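Local structure of spindle assembly abnormal protein 6 (Caenorhabditis elegans, 3PYI) at residues Leu18-Ser23 with Ile137-Glu142; Lys51-Glu56 with Val87-Phe92. The protein is a central scaffolding component of centrioles, its homodimers joining through the globular N-terminal domain into the ring of the cartwheel that sets their ninefold symmetry. The protein carries 1 engineered substitution. All blocks are in the same frame, centred on the assembly; numbering follows the deposited sequence.

Contact 1 of 2, residues Leu18-Ser23 with Ile137-Glu142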
ATOM      1  N   LEU A  18      10.426   0.623 -16.676  1.00 28.16           N
ATOM      2  CA  LEU A  18      11.136   1.885 -16.616  1.00 30.54           C
ATOM      3  C   LEU A  18      10.211   2.968 -17.129  1.00 39.93           C
ATOM      4  O   LEU A  18       9.681   2.862 -18.233  1.00 44.77           O
ATOM      5  CB  LEU A  18      12.390   1.827 -17.480  1.00 36.65           C
ATOM      6  CG  LEU A  18      13.141   3.146 -17.647  1.00 37.97           C
ATOM      7  CD1 LEU A  18      13.768   3.565 -16.327  1.00 33.07           C
ATOM      8  CD2 LEU A  18      14.207   3.009 -18.730  1.00 42.28           C
ATOM      9  N   LEU A  19       9.991   4.001 -16.325  1.00 28.07           N
ATOM     10  CA  LEU A  19       9.149   5.101 -16.761  1.00 39.66           C
ATOM     11  C   LEU A  19      10.007   6.348 -16.832  1.00 41.35           C
ATOM     12  O   LEU A  19      10.829   6.584 -15.961  1.00 33.80           O
ATOM     13  CB  LEU A  19       7.977   5.326 -15.804  1.00 36.46           C
ATOM     14  CG  LEU A  19       7.294   4.090 -15.215  1.00 55.29           C
ATOM     15  CD1 LEU A  19       6.089   4.499 -14.366  1.00 66.92           C
ATOM     16  CD2 LEU A  19       6.887   3.124 -16.303  1.00 55.45           C
ATOM     17  N   GLN A  20       9.836   7.138 -17.885  1.00 35.82           N
ATOM     18  CA  GLN A  20      10.589   8.378 -18.005  1.00 45.57           C
ATOM     19  C   GLN A  20       9.818   9.392 -18.825  1.00 45.48           C
ATOM     20  O   GLN A  20       8.982   9.027 -19.642  1.00 45.82           O
ATOM     21  CB  GLN A  20      11.969   8.127 -18.620  1.00 50.96           C
ATOM     22  CG  GLN A  20      11.927   7.547 -20.018  1.00 58.95           C
ATOM     23  CD  GLN A  20      13.302   7.191 -20.555  1.00 68.81           C
ATOM     24  OE1 GLN A  20      13.558   6.042 -20.917  1.00 83.70           O
ATOM     25  NE2 GLN A  20      14.190   8.177 -20.614  1.00 54.22           N
ATOM     26  N   PRO A  21      10.082  10.679 -18.589  1.00 49.34           N
ATOM     27  CA  PRO A  21       9.415  11.709 -19.386  1.00 47.99           C
ATOM     28  C   PRO A  21       9.790  11.602 -20.867  1.00 55.40           C
ATOM     29  O   PRO A  21      10.899  11.186 -21.216  1.00 43.54           O
ATOM     30  CB  PRO A  21       9.954  13.015 -18.789  1.00 52.17           C
ATOM     31  CG  PRO A  21      10.385  12.641 -17.384  1.00 60.83           C
ATOM     32  CD  PRO A  21      10.918  11.249 -17.517  1.00 49.08           C
ATOM     33  N   LEU A  22       8.863  11.985 -21.732  1.00 43.18           N
ATOM     34  CA  LEU A  22       9.122  11.970 -23.173  1.00 54.80           C
ATOM     35  C   LEU A  22      10.380  12.765 -23.543  1.00 65.31           C
ATOM     36  O   LEU A  22      11.182  12.311 -24.363  1.00 64.86           O
ATOM     37  CB  LEU A  22       7.902  12.468 -23.948  1.00 58.59           C
ATOM     38  CG  LEU A  22       6.629  11.640 -23.740  1.00 66.57           C
ATOM     39  CD1 LEU A  22       5.448  12.260 -24.475  1.00 75.44           C
ATOM     40  CD2 LEU A  22       6.835  10.199 -24.182  1.00 64.06           C
ATOM     41  N   SER A  23      10.554  13.942 -22.944  1.00 69.75           N
ATOM     42  CA  SER A  23      11.804  14.700 -23.092  1.00 70.54           C
ATOM     43  C   SER A  23      11.943  15.766 -22.007  1.00 64.57           C
ATOM     44  O   SER A  23      11.076  15.890 -21.140  1.00 59.88           O
ATOM     45  CB  SER A  23      11.929  15.332 -24.487  1.00 59.31           C
ATOM     46  OG  SER A  23      11.230  16.560 -24.572  1.00 53.40           O
ATOM     47  N   ILE A 137      10.958   1.607 -12.049  1.00 28.85           N
ATOM     48  CA  ILE A 137      12.013   2.598 -11.957  1.00 29.18           C
ATOM     49  C   ILE A 137      11.563   3.846 -12.676  1.00 32.30           C
ATOM     50  O   ILE A 137      11.240   3.813 -13.856  1.00 36.13           O
ATOM     51  CB  ILE A 137      13.333   2.100 -12.526  1.00 32.24           C
ATOM     52  CG1 ILE A 137      13.885   0.987 -11.626  1.00 37.70           C
ATOM     53  CG2 ILE A 137      14.338   3.249 -12.585  1.00 44.08           C
ATOM     54  CD1 ILE A 137      15.092   0.288 -12.199  1.00 55.31           C
ATOM     55  N   ILE A 138      11.522   4.957 -11.960  1.00 32.90           N
ATOM     56  CA  ILE A 138      11.041   6.192 -12.565  1.00 34.88           C
ATOM     57  C   ILE A 138      12.162   7.213 -12.670  1.00 40.64           C
ATOM     58  O   ILE A 138      12.718   7.638 -11.656  1.00 32.56           O
ATOM     59  CB  ILE A 138       9.883   6.789 -11.749  1.00 39.59           C
ATOM     60  CG1 ILE A 138       8.856   5.696 -11.427  1.00 43.24           C
ATOM     61  CG2 ILE A 138       9.253   7.947 -12.515  1.00 32.58           C
ATOM     62  CD1 ILE A 138       7.778   6.121 -10.448  1.00 58.71           C
ATOM     63  N   LEU A 139      12.498   7.603 -13.901  1.00 34.18           N
ATOM     64  CA  LEU A 139      13.575   8.562 -14.118  1.00 32.37           C
ATOM     65  C   LEU A 139      13.120  10.008 -14.068  1.00 41.23           C
ATOM     66  O   LEU A 139      12.009  10.354 -14.490  1.00 41.89           O
ATOM     67  CB  LEU A 139      14.257   8.348 -15.465  1.00 33.19           C
ATOM     68  CG  LEU A 139      15.169   7.139 -15.599  1.00 54.16           C
ATOM     69  CD1 LEU A 139      15.639   7.008 -17.049  1.00 41.28           C
ATOM     70  CD2 LEU A 139      16.340   7.268 -14.648  1.00 52.36           C
ATOM     71  N   ASP A 140      14.015  10.839 -13.547  1.00 36.34           N
ATOM     72  CA  ASP A 140      13.966  12.284 -13.697  1.00 43.92           C
ATOM     73  C   ASP A 140      14.039  12.578 -15.190  1.00 51.51           C
ATOM     74  O   ASP A 140      14.589  11.775 -15.948  1.00 44.88           O
ATOM     75  CB  ASP A 140      15.215  12.879 -13.034  1.00 45.50           C
ATOM     76  CG  ASP A 140      14.929  14.156 -12.291  1.00 68.27           C
ATOM     77  OD1 ASP A 140      13.870  14.765 -12.547  1.00 96.06           O
ATOM     78  OD2 ASP A 140      15.761  14.548 -11.447  1.00 76.40           O
ATOM     79  N   ALA A 141      13.525  13.729 -15.620  1.00 44.17           N
ATOM     80  CA  ALA A 141      13.644  14.110 -17.026  1.00 54.43           C
ATOM     81  C   ALA A 141      15.112  14.291 -17.411  1.00 58.42           C
ATOM     82  O   ALA A 141      15.518  13.969 -18.525  1.00 50.46           O
ATOM     83  CB  ALA A 141      12.852  15.379 -17.319  1.00 58.37           C
ATOM     84  N   GLU A 142      15.910  14.802 -16.482  1.00 55.39           N
ATOM     85  CA  GLU A 142      17.332  15.019 -16.734  1.00 56.19           C
ATOM     86  C   GLU A 142      18.193  13.837 -16.293  1.00 56.57           C
ATOM     87  O   GLU A 142      19.413  13.870 -16.426  1.00 59.28           O
ATOM     88  CB  GLU A 142      17.818  16.277 -16.016  1.00 65.33           C
ATOM     89  CG  GLU A 142      17.050  17.528 -16.365  1.00 85.04           C
ATOM     90  CD  GLU A 142      17.520  18.725 -15.573  1.00 97.30           C
ATOM     91  OE1 GLU A 142      18.749  18.907 -15.456  1.00 97.28           O
ATOM     92  OE2 GLU A 142      16.666  19.484 -15.069  1.00105.17           O
TER

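Contact 2 of 2, residues Lys51-Glu56 with Val87-Phe92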
ATOM      1  N   LYS A  51      26.977   1.067  10.116  1.00 27.10           N
ATOM      2  CA  LYS A  51      26.537   0.206   9.038  1.00 30.81           C
ATOM      3  C   LYS A  51      25.688   0.981   8.017  1.00 37.16           C
ATOM      4  O   LYS A  51      24.809   1.764   8.385  1.00 29.50           O
ATOM      5  CB  LYS A  51      25.730  -0.960   9.598  1.00 28.45           C
ATOM      6  CG  LYS A  51      25.174  -1.911   8.543  1.00 28.15           C
ATOM      7  CD  LYS A  51      24.270  -2.937   9.210  1.00 39.05           C
ATOM      8  CE  LYS A  51      23.805  -3.986   8.234  1.00 37.88           C
ATOM      9  NZ  LYS A  51      22.988  -5.028   8.912  1.00 49.91           N
ATOM     10  N   GLU A  52      25.967   0.751   6.737  1.00 28.90           N
ATOM     11  CA  GLU A  52      25.208   1.361   5.648  1.00 31.64           C
ATOM     12  C   GLU A  52      24.739   0.299   4.692  1.00 28.28           C
ATOM     13  O   GLU A  52      25.442  -0.673   4.419  1.00 36.27           O
ATOM     14  CB  GLU A  52      26.067   2.347   4.852  1.00 38.19           C
ATOM     15  CG  GLU A  52      26.186   3.716   5.477  1.00 41.95           C
ATOM     16  CD  GLU A  52      27.164   4.605   4.734  1.00 47.04           C
ATOM     17  OE1 GLU A  52      27.988   4.077   3.947  1.00 42.30           O
ATOM     18  OE2 GLU A  52      27.116   5.834   4.944  1.00 52.75           O
ATOM     19  N   LEU A  53      23.546   0.513   4.158  1.00 27.21           N
ATOM     20  CA  LEU A  53      22.985  -0.354   3.151  1.00 29.60           C
ATOM     21  C   LEU A  53      23.036   0.404   1.819  1.00 32.89           C
ATOM     22  O   LEU A  53      22.499   1.505   1.707  1.00 31.53           O
ATOM     23  CB  LEU A  53      21.537  -0.647   3.529  1.00 33.27           C
ATOM     24  CG  LEU A  53      20.868  -1.919   3.038  1.00 53.85           C
ATOM     25  CD1 LEU A  53      21.755  -3.111   3.341  1.00 64.66           C
ATOM     26  CD2 LEU A  53      19.503  -2.056   3.714  1.00 45.18           C
ATOM     27  N   LYS A  54      23.688  -0.168   0.815  1.00 27.80           N
ATOM     28  CA  LYS A  54      23.813   0.517  -0.474  1.00 27.39           C
ATOM     29  C   LYS A  54      23.004  -0.173  -1.569  1.00 29.62           C
ATOM     30  O   LYS A  54      23.132  -1.383  -1.788  1.00 27.78           O
ATOM     31  CB  LYS A  54      25.282   0.643  -0.907  1.00 25.61           C
ATOM     32  CG  LYS A  54      25.489   1.542  -2.134  1.00 37.07           C
ATOM     33  CD  LYS A  54      26.964   1.743  -2.456  1.00 48.82           C
ATOM     34  CE  LYS A  54      27.184   2.899  -3.431  1.00 43.43           C
ATOM     35  NZ  LYS A  54      28.639   3.199  -3.624  1.00 42.13           N
ATOM     36  N   PHE A  55      22.163   0.604  -2.245  1.00 22.96           N
ATOM     37  CA  PHE A  55      21.433   0.114  -3.420  1.00 23.83           C
ATOM     38  C   PHE A  55      22.004   0.752  -4.687  1.00 30.53           C
ATOM     39  O   PHE A  55      22.157   1.977  -4.745  1.00 31.74           O
ATOM     40  CB  PHE A  55      19.949   0.470  -3.323  1.00 28.93           C
ATOM     41  CG  PHE A  55      19.229  -0.247  -2.238  1.00 32.49           C
ATOM     42  CD1 PHE A  55      19.382   0.139  -0.911  1.00 33.82           C
ATOM     43  CD2 PHE A  55      18.377  -1.293  -2.540  1.00 30.35           C
ATOM     44  CE1 PHE A  55      18.713  -0.528   0.096  1.00 35.11           C
ATOM     45  CE2 PHE A  55      17.700  -1.961  -1.539  1.00 30.76           C
ATOM     46  CZ  PHE A  55      17.865  -1.578  -0.217  1.00 29.74           C
ATOM     47  N   GLU A  56      22.321  -0.080  -5.686  1.00 26.08           N
ATOM     48  CA  GLU A  56      22.878   0.386  -6.957  1.00 31.49           C
ATOM     49  C   GLU A  56      22.134  -0.258  -8.125  1.00 31.57           C
ATOM     50  O   GLU A  56      21.954  -1.481  -8.161  1.00 30.99           O
ATOM     51  CB  GLU A  56      24.377   0.037  -7.084  1.00 28.89           C
ATOM     52  CG  GLU A  56      25.265   0.489  -5.939  1.00 45.32           C
ATOM     53  CD  GLU A  56      26.716   0.035  -6.122  1.00 64.65           C
ATOM     54  OE1 GLU A  56      27.434   0.647  -6.951  1.00 72.28           O
ATOM     55  OE2 GLU A  56      27.134  -0.935  -5.443  1.00 49.11           O
ATOM     56  N   VAL A  87       9.553  -4.218   9.477  1.00 31.87           N
ATOM     57  CA  VAL A  87      10.800  -4.864   9.896  1.00 29.80           C
ATOM     58  C   VAL A  87      11.854  -3.822  10.215  1.00 33.26           C
ATOM     59  O   VAL A  87      11.742  -2.672   9.803  1.00 29.35           O
ATOM     60  CB  VAL A  87      11.345  -5.830   8.826  1.00 42.53           C
ATOM     61  CG1 VAL A  87      10.365  -6.991   8.620  1.00 34.90           C
ATOM     62  CG2 VAL A  87      11.624  -5.084   7.505  1.00 34.15           C
ATOM     63  N   ASP A  88      12.869  -4.226  10.972  1.00 36.45           N
ATOM     64  CA  ASP A  88      13.897  -3.292  11.394  1.00 33.37           C
ATOM     65  C   ASP A  88      14.983  -3.187  10.332  1.00 24.68           C
ATOM     66  O   ASP A  88      15.014  -3.971   9.378  1.00 24.78           O
ATOM     67  CB  ASP A  88      14.479  -3.706  12.764  1.00 35.01           C
ATOM     68  CG  ASP A  88      15.012  -5.127  12.764  1.00 40.26           C
ATOM     69  OD1 ASP A  88      15.759  -5.483  11.827  1.00 43.30           O
ATOM     70  OD2 ASP A  88      14.674  -5.894  13.693  1.00 42.88           O
ATOM     71  N   PHE A  89      15.877  -2.221  10.516  1.00 28.17           N
ATOM     72  CA  PHE A  89      16.942  -1.947   9.557  1.00 28.69           C
ATOM     73  C   PHE A  89      17.760  -3.193   9.229  1.00 32.26           C
ATOM     74  O   PHE A  89      18.057  -3.465   8.064  1.00 31.21           O
ATOM     75  CB  PHE A  89      17.836  -0.835  10.108  1.00 32.47           C
ATOM     76  CG  PHE A  89      18.966  -0.444   9.202  1.00 36.93           C
ATOM     77  CD1 PHE A  89      18.733  -0.095   7.873  1.00 35.20           C
ATOM     78  CD2 PHE A  89      20.264  -0.387   9.689  1.00 30.40           C
ATOM     79  CE1 PHE A  89      19.785   0.283   7.039  1.00 30.93           C
ATOM     80  CE2 PHE A  89      21.320  -0.010   8.870  1.00 32.35           C
ATOM     81  CZ  PHE A  89      21.080   0.327   7.537  1.00 41.76           C
ATOM     82  N   ASP A  90      18.111  -3.963  10.255  1.00 33.23           N
ATOM     83  CA  ASP A  90      18.952  -5.132  10.035  0.52 35.60           C
ATOM     84  C   ASP A  90      18.229  -6.245   9.281  1.00 35.83           C
ATOM     85  O   ASP A  90      18.852  -6.967   8.514  1.00 42.82           O
ATOM     86  CB  ASP A  90      19.540  -5.652  11.345  0.52 40.96           C
ATOM     87  CG  ASP A  90      20.639  -4.754  11.893  0.52 43.01           C
ATOM     88  OD1 ASP A  90      21.546  -4.365  11.131  0.52 32.04           O
ATOM     89  OD2 ASP A  90      20.600  -4.443  13.100  0.52 57.53           O
ATOM     90  N   ALA A  91      16.921  -6.372   9.477  1.00 33.20           N
ATOM     91  CA  ALA A  91      16.159  -7.405   8.777  1.00 36.51           C
ATOM     92  C   ALA A  91      15.754  -7.000   7.342  1.00 24.27           C
ATOM     93  O   ALA A  91      15.557  -7.860   6.483  1.00 31.30           O
ATOM     94  CB  ALA A  91      14.923  -7.806   9.605  1.00 31.10           C
ATOM     95  N   PHE A  92      15.624  -5.697   7.107  1.00 28.40           N
ATOM     96  CA  PHE A  92      15.090  -5.158   5.849  1.00 29.26           C
ATOM     97  C   PHE A  92      15.674  -5.839   4.601  1.00 35.53           C
ATOM     98  O   PHE A  92      14.937  -6.424   3.821  1.00 28.73           O
ATOM     99  CB  PHE A  92      15.268  -3.627   5.823  1.00 26.24           C
ATOM    100  CG  PHE A  92      14.801  -2.941   4.540  1.00 34.25           C
ATOM    101  CD1 PHE A  92      13.454  -2.939   4.157  1.00 23.67           C
ATOM    102  CD2 PHE A  92      15.707  -2.226   3.767  1.00 23.21           C
ATOM    103  CE1 PHE A  92      13.051  -2.269   3.011  1.00 27.97           C
ATOM    104  CE2 PHE A  92      15.306  -1.565   2.617  1.00 33.86           C
ATOM    105  CZ  PHE A  92      13.978  -1.586   2.236  1.00 30.72           C
TER
HETATM  106  O   HOH W   1      21.360  -6.833   7.635  1.00 51.39           O

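Contact 1 of 2, residues Leu18-Ser23 with Ile137-Glu142
Leu19 bonds to both Ile137 and Leu139 through its backbone, the one-residue-to-two pattern of a parallel pair. Its N donates to Ile137 O at 2.8 Å, and its O accepts from Leu139 N at the same N-to-O distance; both bonds are nearly straight, with N-H...O angles close to 170°. The same two oxygens each take a CA-H...O contact as well, Ile137 O from Leu18 CA and Leu19 O from Ile138 CA. The axes of segments 18-21 and 137-139 come within 4.7 Å, their directions 15° apart.

The apolar contacts fall on both faces of the sheet. On the face of Leu18 and Ile137, Leu18 holds CG anti to its backbone N (chi1 173°), and its CD1 reaches across to two buried residues, meeting Ile137 CG2 at 3.8 Å and Leu139 CG at 3.9 Å. Gln20 and Leu139 lie alongside each other, CB beside CB. On the other face the packing is lighter: Leu19 CD1 approaches Ile138 CG1 at 4.2 Å.

The ladder stops at Pro21, which has no N-H for Leu139 O; its CD lies 3.3 Å from that oxygen instead. Its CG packs on Ala141, 3.7 Å from CB, where segment 137-142 has already left its strand.

Strands 7-23 and 133-139 are first and last in the seven-stranded mixed sheet, so this parallel pair closes it on itself. Their other neighbours are antiparallel: strand 29-44 bonds through Tyr32 and Lys30 to Leu18 and Gln20, and strand 145-152 lies beyond Ile138. Phe65 packs against both Leu18 and Leu139.

Contact 2 of 2, residues Lys51-Glu56 with Val87-Phe92
The Phe89 ring receives Lys51 O at its edge, near the ring plane and 3.9 Å from CE2, while Leu53 CB approaches CE1 obliquely at 4.0 Å. The Phe92 ring is likewise met in its plane, by Leu53 CD2 at 3.8 Å from CD2 of the ring, and its CE2 lies obliquely against Phe55 CZ. A Phe89 chi1 of -179°, CG anti to the backbone N, brings the ring up to the strand, where it slides past Leu53 in the opposite direction. Leu53 touches both rings. Phe92 also meets Phe162 edge-to-face, and it packs on Ile156 of the second subunit.

The loop after helix 73-83 and the start of helix 92-100 thus pack on strand 51-58, within the PISA motif of the SAS-6 N-terminal domain. An Asx motif shapes the turn: Asp88 OD1 accepts from Ala91 N.

Polar contacts gather at the Lys51 end. The extended lysine chain passes Phe89, and in one of the two Asp90 conformers NZ forms a salt bridge with Asp90 OD1 at 2.7 Å, on the anti side of the carboxylate and 17° out of its plane. A water accepts from NZ and donates to Asp90 O.

How the contacts relate
Both contacts reach the same mixed sheet but lie on opposite sides of the domain's centre, with their own centres 26 Å apart and their nearest atoms about 8 Å apart. Contact 1 joins two strands within the sheet, strand 7-23 to strand 133-139, and is only partly buried; contact 2 sets the loop between two helices, with the start of the second, on strand 51-58 and is largely buried, with its charged pair at the more exposed end. Their chemistry follows: backbone hydrogen bonds backed by aliphatic side chains in the first, aromatic packing with a salt bridge and a bridging water in the second. The second subunit touches contact 2 alone.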